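Local coordinates for protein serpin-ZX (Arabidopsis thaliana, PDB 3LE2) that inhibits serine and cysteine proteases, among them metacaspase-9 and the death-promoting protease RD21A, by offering its reactive centre loop for cleavage and trapping the attacking enzyme covalently, at residues A[65-68]-A[69-72]; A[106-109]-A[110-114]; A[126-129]-A[130-133]. All blocks are in the same frame, centred on the assembly; numbering follows the deposited sequence.

Interaction 1 (A[65-68]-A[69-72]); sequences FSST and DQLN
An N-cap at S67 starts helix 68-83, and the turn before it folds back on the first helical residues, bringing S67 and S66 to Q70 and F65 to L71. S67 OG accepts the backbone N-H of Q70 at 3.1 Å, nearly straight at 160°. With chi1 at 74° the hydroxyl lies between the backbone N and the carbonyl carbon, which turns it back to the N-H groups of the first helical turn. Serine suits this place because its short side chain can answer an N-H that has no earlier turn of helix to bond to. The S67 carbonyl oxygen takes L71 N at 3.0 Å, and T68 O takes N72 N at 2.8 Å, so regular helical bonding begins at once.

Q70 serves the turn with its side chain as well. Extended beyond CG, it runs back along the incoming chain, and its OE1 accepts S66 N at 3.2 Å. The bond is bent, and the donor lies above the amide plane. Q70 OE1 also lies 3.0 Å from S66 CB. Q70 NE2 meets the edge of the F65 ring, 3.7 Å from CD1, with amide and ring planes 80° apart.

F65 is buried, and its CD2 rests 3.6 Å from CD2 of L71. Bulky apolar groups belong here, since L71 also packs on L60 and L63 of helix 54-63 and on helix 37-49, while F65 reaches helix 5-25 and the ring of F74. S66 OG is held by the N terminus at A1, and N72 OD1 by Y120. A serine N-cap together with an apolar contact between F65 and L71 is typical of a capped helix start after a short interhelical loop, here at helix D of the serpin fold.

Interaction 2 (A[106-109]-A[110-114]); sequences LSFK and PSFKQ
P110 follows K109, the N-cap residue, and opens helix 110-119. Proline fits the first turn because no N-H is needed there, and its ring restricts phi to a value the helix accepts. Next, S111 turns its OG to the aliphatic part of K109, 3.6 Å from CB, while the lysine chain leads away to a weak, long ion pair with E311.

F112 faces inward. Its CG is anti to the backbone N (chi1 -178°), which sets the ring beside that of F108. The planes are only 26° apart, but the rings are slid so far that they barely overlap, with centroids 5.7 Å apart; the touch is between F108 CD1 and F112 CD2, at 3.7 Å. M312 packs on both phenylalanines.

K113 gives its backbone N-H to K109 O at 3.1 Å, the first helical bond across the turn. Its extended side chain runs back across F108 at about a right angle: CG lies 3.6 Å from F108 CB, and CE comes to the edge of the ring. Lysine thus adds apolar length to the cluster and still carries its ammonium to a water, which accepts from F108 N at 3.1 Å and, weakly, from K113 NZ. The contact between side chains is thus chiefly apolar, with the K113 ammonium reaching out of it to a water shared with the backbone.

Interaction 3 (A[126-129]-A[130-133]); sequences QADF and QSKA
The carboxylate of D128 lies against the aliphatic chain of K132, its OD2 3.5 Å from CE and also close to CG. The ammonium itself stays a little farther off, with K132 NZ 4.0 Å from D128 OD2. This is beyond a salt bridge, though the opposite charges probably attract, and K104 makes a further weak, long ion pair with the same oxygen.

Chi1 of -167° carries the carboxylate away from D128's own backbone N, and the other oxygen, OD1, swings forward to the helix that follows and accepts S131 N at 3.2 Å. The N-H points at it fairly straight, at 152°, but arrives from above the carboxylate plane, 58° out of it. D128 is thus the N-cap of helix 129-147, helix F of the serpin fold, which lies across the large central sheet. Aspartate suits the place: it answers a backbone donor, and its negative charge would be favoured at the positive end of a helix dipole. The D128 carbonyl works too, taking K132 N at 2.7 Å and S131 N in a weak bond.

At the next carbonyl, that of F129, a water enters the backbone. F129 O and A133 N stand 3.6 Å apart, and the water donates to F129 O at 2.9 Å while accepting from A133 N at 3.0 Å, so the usual helical bond is bridged. The small CB of A133 lies beside the F129 carbonyl.

F129 turns its buried ring inward, one face against A127 CB, which sits 4.0 Å above the plane toward the rim. W101 of strand 93-103, V136 of the same helix, A161 and T165 pack on this phenylalanine.

In the fold
From the N terminus the three contacts follow in series; none nests in or crosses another. Interaction 1 closes the turn between helices 54-63 and 68-83, among the helices packed near the N terminus. Strand 93-103 then leads to interaction 2, which starts helix 110-119; the centres of interactions 1 and 2 are 19 Å apart. After that helix, whose far end returns to interaction 1 through Y120, strand 123-127 runs parallel to strand 93-103, and interaction 3 closes the turn from it into helix 129-147. Interactions 2 and 3 touch where Q126 meets L106, whereas interactions 1 and 3 stay about 20 Å apart at their nearest atoms.

Interaction 1 (A[65-68]-A[69-72])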
ATOM      1  N   PHE A  65     -17.030  -2.185   7.882  1.00 40.30           N
ATOM      2  CA  PHE A  65     -18.144  -1.303   7.563  1.00 38.77           C
ATOM      3  C   PHE A  65     -19.378  -2.168   7.560  1.00 44.55           C
ATOM      4  O   PHE A  65     -19.294  -3.361   7.272  1.00 50.48           O
ATOM      5  CB  PHE A  65     -17.961  -0.648   6.187  1.00 41.82           C
ATOM      6  CG  PHE A  65     -16.955   0.473   6.169  1.00 46.39           C
ATOM      7  CD1 PHE A  65     -17.355   1.791   6.374  1.00 49.32           C
ATOM      8  CD2 PHE A  65     -15.616   0.218   5.945  1.00 36.31           C
ATOM      9  CE1 PHE A  65     -16.431   2.836   6.353  1.00 43.17           C
ATOM     10  CE2 PHE A  65     -14.692   1.260   5.920  1.00 40.09           C
ATOM     11  CZ  PHE A  65     -15.100   2.566   6.127  1.00 39.04           C
ATOM     12  N   SER A  66     -20.521  -1.568   7.870  1.00 59.48           N
ATOM     13  CA  SER A  66     -21.754  -2.325   8.076  1.00 64.06           C
ATOM     14  C   SER A  66     -22.520  -2.676   6.801  1.00 55.22           C
ATOM     15  O   SER A  66     -23.198  -3.702   6.755  1.00 60.43           O
ATOM     16  CB  SER A  66     -22.675  -1.597   9.058  1.00 59.22           C
ATOM     17  OG  SER A  66     -22.225  -1.772  10.390  1.00 75.55           O
ATOM     18  N   SER A  67     -22.422  -1.836   5.773  1.00 57.60           N
ATOM     19  CA  SER A  67     -23.155  -2.087   4.530  1.00 53.67           C
ATOM     20  C   SER A  67     -22.340  -1.801   3.274  1.00 54.27           C
ATOM     21  O   SER A  67     -21.332  -1.085   3.312  1.00 50.16           O
ATOM     22  CB  SER A  67     -24.451  -1.268   4.481  1.00 54.40           C
ATOM     23  OG  SER A  67     -24.186   0.105   4.229  1.00 48.13           O
ATOM     24  N   THR A  68     -22.798  -2.365   2.159  1.00 53.23           N
ATOM     25  CA  THR A  68     -22.202  -2.091   0.861  1.00 51.42           C
ATOM     26  C   THR A  68     -22.293  -0.606   0.523  1.00 51.47           C
ATOM     27  O   THR A  68     -21.423  -0.062  -0.158  1.00 50.38           O
ATOM     28  CB  THR A  68     -22.884  -2.901  -0.251  1.00 53.73           C
ATOM     29  OG1 THR A  68     -24.296  -2.930  -0.015  1.00 64.46           O
ATOM     30  CG2 THR A  68     -22.358  -4.322  -0.268  1.00 41.86           C
ATOM     31  N   ASP A  69     -23.352   0.044   0.992  1.00 54.11           N
ATOM     32  CA  ASP A  69     -23.494   1.482   0.793  1.00 53.66           C
ATOM     33  C   ASP A  69     -22.386   2.253   1.501  1.00 50.59           C
ATOM     34  O   ASP A  69     -21.819   3.192   0.944  1.00 53.70           O
ATOM     35  CB  ASP A  69     -24.864   1.959   1.268  1.00 58.92           C
ATOM     36  CG  ASP A  69     -25.958   1.690   0.250  1.00 73.26           C
ATOM     37  OD1 ASP A  69     -25.661   1.085  -0.807  1.00 64.99           O
ATOM     38  OD2 ASP A  69     -27.115   2.088   0.505  1.00 73.47           O
ATOM     39  N   GLN A  70     -22.083   1.855   2.730  1.00 43.92           N
ATOM     40  CA  GLN A  70     -21.000   2.471   3.474  1.00 51.55           C
ATOM     41  C   GLN A  70     -19.686   2.268   2.728  1.00 49.92           C
ATOM     42  O   GLN A  70     -18.922   3.215   2.545  1.00 42.49           O
ATOM     43  CB  GLN A  70     -20.897   1.894   4.890  1.00 54.50           C
ATOM     44  CG  GLN A  70     -21.917   2.430   5.896  1.00 59.04           C
ATOM     45  CD  GLN A  70     -21.527   2.093   7.336  1.00 76.67           C
ATOM     46  OE1 GLN A  70     -22.096   1.185   7.950  1.00 73.41           O
ATOM     47  NE2 GLN A  70     -20.535   2.817   7.872  1.00 66.01           N
ATOM     48  N   LEU A  71     -19.420   1.041   2.287  1.00 38.02           N
ATOM     49  CA  LEU A  71     -18.198   0.809   1.531  1.00 38.81           C
ATOM     50  C   LEU A  71     -18.141   1.716   0.324  1.00 38.83           C
ATOM     51  O   LEU A  71     -17.156   2.435   0.137  1.00 39.84           O
ATOM     52  CB  LEU A  71     -18.085  -0.636   1.082  1.00 33.75           C
ATOM     53  CG  LEU A  71     -17.702  -1.622   2.171  1.00 40.21           C
ATOM     54  CD1 LEU A  71     -17.771  -3.058   1.623  1.00 43.00           C
ATOM     55  CD2 LEU A  71     -16.321  -1.281   2.719  1.00 34.50           C
ATOM     56  N   ASN A  72     -19.201   1.679  -0.487  1.00 41.62           N
ATOM     57  CA  ASN A  72     -19.255   2.433  -1.742  1.00 40.74           C
ATOM     58  C   ASN A  72     -18.871   3.899  -1.553  1.00 42.58           C
ATOM     59  O   ASN A  72     -18.062   4.440  -2.307  1.00 40.96           O
ATOM     60  CB  ASN A  72     -20.644   2.323  -2.392  1.00 35.86           C
ATOM     61  CG  ASN A  72     -20.942   0.923  -2.924  1.00 47.80           C
ATOM     62  OD1 ASN A  72     -20.036   0.102  -3.118  1.00 40.46           O
ATOM     63  ND2 ASN A  72     -22.221   0.647  -3.174  1.00 46.21           N
TER

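Interaction 2 (A[106-109]-A[110-114])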
ATOM      1  N   LEU A 106     -19.741 -15.106 -19.681  1.00 48.38           N
ATOM      2  CA  LEU A 106     -20.537 -14.402 -18.697  1.00 41.35           C
ATOM      3  C   LEU A 106     -20.654 -12.942 -19.094  1.00 52.44           C
ATOM      4  O   LEU A 106     -20.067 -12.502 -20.085  1.00 52.83           O
ATOM      5  CB  LEU A 106     -19.903 -14.520 -17.313  1.00 47.44           C
ATOM      6  CG  LEU A 106     -19.655 -15.955 -16.841  1.00 48.98           C
ATOM      7  CD1 LEU A 106     -18.606 -16.020 -15.748  1.00 39.44           C
ATOM      8  CD2 LEU A 106     -20.949 -16.576 -16.382  1.00 62.12           C
ATOM      9  N   SER A 107     -21.434 -12.204 -18.315  1.00 51.53           N
ATOM     10  CA  SER A 107     -21.630 -10.781 -18.527  1.00 56.35           C
ATOM     11  C   SER A 107     -22.081 -10.159 -17.211  1.00 52.22           C
ATOM     12  O   SER A 107     -22.840 -10.769 -16.460  1.00 58.57           O
ATOM     13  CB  SER A 107     -22.652 -10.539 -19.642  1.00 52.58           C
ATOM     14  OG  SER A 107     -23.648 -11.544 -19.643  1.00 59.56           O
ATOM     15  N   PHE A 108     -21.589  -8.960 -16.922  1.00 52.42           N
ATOM     16  CA  PHE A 108     -21.935  -8.269 -15.692  1.00 55.78           C
ATOM     17  C   PHE A 108     -23.330  -7.711 -15.836  1.00 54.00           C
ATOM     18  O   PHE A 108     -23.748  -7.386 -16.943  1.00 59.21           O
ATOM     19  CB  PHE A 108     -20.959  -7.119 -15.417  1.00 56.77           C
ATOM     20  CG  PHE A 108     -19.532  -7.555 -15.261  1.00 55.55           C
ATOM     21  CD1 PHE A 108     -19.120  -8.245 -14.132  1.00 58.01           C
ATOM     22  CD2 PHE A 108     -18.594  -7.271 -16.242  1.00 60.16           C
ATOM     23  CE1 PHE A 108     -17.790  -8.654 -13.985  1.00 58.62           C
ATOM     24  CE2 PHE A 108     -17.265  -7.676 -16.106  1.00 56.99           C
ATOM     25  CZ  PHE A 108     -16.861  -8.367 -14.976  1.00 51.44           C
ATOM     26  N   LYS A 109     -24.052  -7.614 -14.725  1.00 57.14           N
ATOM     27  CA  LYS A 109     -25.304  -6.877 -14.711  1.00 55.17           C
ATOM     28  C   LYS A 109     -24.964  -5.455 -15.076  1.00 58.21           C
ATOM     29  O   LYS A 109     -24.071  -4.866 -14.474  1.00 56.01           O
ATOM     30  CB  LYS A 109     -25.942  -6.886 -13.322  1.00 55.43           C
ATOM     31  CG  LYS A 109     -26.649  -8.171 -12.964  1.00 69.45           C
ATOM     32  CD  LYS A 109     -27.462  -8.031 -11.681  1.00 74.32           C
ATOM     33  CE  LYS A 109     -28.152  -9.349 -11.323  1.00 83.27           C
ATOM     34  NZ  LYS A 109     -29.091  -9.212 -10.173  1.00 84.98           N
ATOM     35  N   PRO A 110     -25.674  -4.892 -16.061  1.00 64.28           N
ATOM     36  CA  PRO A 110     -25.445  -3.503 -16.470  1.00 58.67           C
ATOM     37  C   PRO A 110     -25.310  -2.590 -15.262  1.00 58.84           C
ATOM     38  O   PRO A 110     -24.453  -1.704 -15.251  1.00 58.85           O
ATOM     39  CB  PRO A 110     -26.713  -3.163 -17.245  1.00 51.82           C
ATOM     40  CG  PRO A 110     -27.122  -4.466 -17.840  1.00 67.13           C
ATOM     41  CD  PRO A 110     -26.765  -5.522 -16.821  1.00 61.61           C
ATOM     42  N   SER A 111     -26.152  -2.818 -14.258  1.00 59.30           N
ATOM     43  CA  SER A 111     -26.160  -2.012 -13.044  1.00 56.15           C
ATOM     44  C   SER A 111     -24.825  -2.083 -12.303  1.00 58.39           C
ATOM     45  O   SER A 111     -24.279  -1.059 -11.891  1.00 55.95           O
ATOM     46  CB  SER A 111     -27.301  -2.456 -12.126  1.00 55.24           C
ATOM     47  OG  SER A 111     -27.376  -3.869 -12.049  1.00 64.02           O
ATOM     48  N   PHE A 112     -24.314  -3.299 -12.133  1.00 57.30           N
ATOM     49  CA  PHE A 112     -22.992  -3.521 -11.556  1.00 49.57           C
ATOM     50  C   PHE A 112     -21.917  -2.737 -12.324  1.00 52.46           C
ATOM     51  O   PHE A 112     -21.023  -2.140 -11.720  1.00 50.61           O
ATOM     52  CB  PHE A 112     -22.678  -5.022 -11.535  1.00 52.79           C
ATOM     53  CG  PHE A 112     -21.357  -5.364 -10.910  1.00 50.57           C
ATOM     54  CD1 PHE A 112     -21.218  -5.414  -9.535  1.00 49.56           C
ATOM     55  CD2 PHE A 112     -20.253  -5.638 -11.701  1.00 47.21           C
ATOM     56  CE1 PHE A 112     -20.002  -5.725  -8.954  1.00 43.64           C
ATOM     57  CE2 PHE A 112     -19.037  -5.950 -11.128  1.00 51.08           C
ATOM     58  CZ  PHE A 112     -18.910  -5.993  -9.750  1.00 56.49           C
ATOM     59  N   LYS A 113     -22.029  -2.718 -13.652  1.00 50.73           N
ATOM     60  CA  LYS A 113     -21.071  -2.019 -14.514  1.00 53.25           C
ATOM     61  C   LYS A 113     -21.046  -0.517 -14.274  1.00 60.29           C
ATOM     62  O   LYS A 113     -20.011   0.135 -14.457  1.00 49.42           O
ATOM     63  CB  LYS A 113     -21.392  -2.262 -15.992  1.00 53.71           C
ATOM     64  CG  LYS A 113     -21.088  -3.657 -16.503  1.00 58.01           C
ATOM     65  CD  LYS A 113     -21.270  -3.732 -18.017  1.00 58.91           C
ATOM     66  CE  LYS A 113     -21.184  -5.174 -18.507  1.00 73.22           C
ATOM     67  NZ  LYS A 113     -21.607  -5.334 -19.932  1.00 86.26           N
ATOM     68  N   GLN A 114     -22.196   0.032 -13.892  1.00 57.25           N
ATOM     69  CA  GLN A 114     -22.321   1.463 -13.654  1.00 62.62           C
ATOM     70  C   GLN A 114     -21.750   1.814 -12.283  1.00 59.25           C
ATOM     71  O   GLN A 114     -21.008   2.785 -12.129  1.00 57.59           O
ATOM     72  CB  GLN A 114     -23.788   1.891 -13.745  1.00 68.09           C
ATOM     73  CG  GLN A 114     -23.987   3.398 -13.780  1.00 69.08           C
ATOM     74  CD  GLN A 114     -23.345   4.042 -15.000  1.00 82.06           C
ATOM     75  OE1 GLN A 114     -23.708   3.741 -16.142  1.00 83.73           O
ATOM     76  NE2 GLN A 114     -22.389   4.935 -14.764  1.00 80.10           N
TER
HETATM   77  O   HOH W   1     -20.016  -7.929 -19.384  1.00 49.13           O

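Interaction 3 (A[126-129]-A[130-133])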
ATOM      1  N   GLN A 126     -15.314  -8.105 -20.620  1.00 39.57           N
ATOM      2  CA  GLN A 126     -15.276  -9.539 -20.851  1.00 44.40           C
ATOM      3  C   GLN A 126     -14.001  -9.895 -21.595  1.00 39.45           C
ATOM      4  O   GLN A 126     -13.422  -9.066 -22.290  1.00 36.70           O
ATOM      5  CB  GLN A 126     -16.466  -9.984 -21.680  1.00 45.44           C
ATOM      6  CG  GLN A 126     -17.791  -9.824 -20.996  1.00 56.09           C
ATOM      7  CD  GLN A 126     -18.923  -9.972 -21.968  1.00 57.13           C
ATOM      8  OE1 GLN A 126     -19.327 -11.088 -22.300  1.00 62.19           O
ATOM      9  NE2 GLN A 126     -19.432  -8.844 -22.461  1.00 56.60           N
ATOM     10  N   ALA A 127     -13.571 -11.136 -21.451  1.00 39.31           N
ATOM     11  CA  ALA A 127     -12.368 -11.591 -22.115  1.00 39.88           C
ATOM     12  C   ALA A 127     -12.539 -13.050 -22.488  1.00 40.79           C
ATOM     13  O   ALA A 127     -13.369 -13.754 -21.914  1.00 42.97           O
ATOM     14  CB  ALA A 127     -11.168 -11.407 -21.210  1.00 32.94           C
ATOM     15  N   ASP A 128     -11.755 -13.494 -23.458  1.00 39.66           N
ATOM     16  CA  ASP A 128     -11.819 -14.864 -23.921  1.00 37.87           C
ATOM     17  C   ASP A 128     -10.778 -15.697 -23.188  1.00 45.00           C
ATOM     18  O   ASP A 128      -9.845 -16.201 -23.809  1.00 43.97           O
ATOM     19  CB  ASP A 128     -11.540 -14.900 -25.423  1.00 41.64           C
ATOM     20  CG  ASP A 128     -11.895 -16.235 -26.058  1.00 46.91           C
ATOM     21  OD1 ASP A 128     -12.260 -17.177 -25.316  1.00 47.70           O
ATOM     22  OD2 ASP A 128     -11.812 -16.331 -27.308  1.00 53.33           O
ATOM     23  N   PHE A 129     -10.918 -15.833 -21.872  1.00 39.00           N
ATOM     24  CA  PHE A 129      -9.979 -16.665 -21.117  1.00 39.16           C
ATOM     25  C   PHE A 129      -9.982 -18.094 -21.658  1.00 37.26           C
ATOM     26  O   PHE A 129      -8.945 -18.756 -21.724  1.00 41.38           O
ATOM     27  CB  PHE A 129     -10.315 -16.680 -19.615  1.00 40.73           C
ATOM     28  CG  PHE A 129     -10.089 -15.360 -18.909  1.00 36.66           C
ATOM     29  CD1 PHE A 129     -11.162 -14.619 -18.431  1.00 37.75           C
ATOM     30  CD2 PHE A 129      -8.803 -14.876 -18.701  1.00 30.42           C
ATOM     31  CE1 PHE A 129     -10.953 -13.402 -17.768  1.00 39.08           C
ATOM     32  CE2 PHE A 129      -8.581 -13.678 -18.049  1.00 33.01           C
ATOM     33  CZ  PHE A 129      -9.655 -12.935 -17.576  1.00 34.94           C
ATOM     34  N   GLN A 130     -11.157 -18.565 -22.046  1.00 41.27           N
ATOM     35  CA  GLN A 130     -11.334 -19.956 -22.463  1.00 44.42           C
ATOM     36  C   GLN A 130     -10.376 -20.390 -23.583  1.00 43.07           C
ATOM     37  O   GLN A 130      -9.789 -21.472 -23.520  1.00 42.01           O
ATOM     38  CB  GLN A 130     -12.790 -20.189 -22.874  1.00 43.16           C
ATOM     39  CG  GLN A 130     -13.220 -21.633 -22.834  1.00 52.78           C
ATOM     40  CD  GLN A 130     -14.576 -21.806 -22.187  1.00 56.41           C
ATOM     41  OE1 GLN A 130     -15.171 -20.846 -21.684  1.00 53.18           O
ATOM     42  NE2 GLN A 130     -15.076 -23.038 -22.190  1.00 61.35           N
ATOM     43  N   SER A 131     -10.213 -19.541 -24.595  1.00 36.86           N
ATOM     44  CA  SER A 131      -9.371 -19.873 -25.742  1.00 46.33           C
ATOM     45  C   SER A 131      -8.168 -18.944 -25.948  1.00 46.99           C
ATOM     46  O   SER A 131      -7.239 -19.296 -26.670  1.00 40.77           O
ATOM     47  CB  SER A 131     -10.213 -19.907 -27.026  1.00 48.89           C
ATOM     48  OG  SER A 131     -11.181 -20.947 -26.980  1.00 49.31           O
ATOM     49  N   LYS A 132      -8.176 -17.769 -25.325  1.00 42.59           N
ATOM     50  CA  LYS A 132      -7.141 -16.767 -25.604  1.00 39.71           C
ATOM     51  C   LYS A 132      -6.513 -16.153 -24.363  1.00 40.18           C
ATOM     52  O   LYS A 132      -6.199 -14.956 -24.350  1.00 33.32           O
ATOM     53  CB  LYS A 132      -7.711 -15.636 -26.452  1.00 35.15           C
ATOM     54  CG  LYS A 132      -8.252 -16.057 -27.801  1.00 48.06           C
ATOM     55  CD  LYS A 132      -8.603 -14.817 -28.615  1.00 56.59           C
ATOM     56  CE  LYS A 132      -9.627 -15.117 -29.698  1.00 74.23           C
ATOM     57  NZ  LYS A 132     -10.319 -13.869 -30.133  1.00 87.12           N
ATOM     58  N   ALA A 133      -6.317 -16.971 -23.332  1.00 39.76           N
ATOM     59  CA  ALA A 133      -5.783 -16.493 -22.065  1.00 34.44           C
ATOM     60  C   ALA A 133      -4.475 -15.713 -22.247  1.00 34.68           C
ATOM     61  O   ALA A 133      -4.272 -14.668 -21.618  1.00 30.30           O
ATOM     62  CB  ALA A 133      -5.583 -17.655 -21.107  1.00 40.49           C
TER
HETATM   63  O   HOH W   2      -6.759 -19.957 -23.115  1.00 39.05           O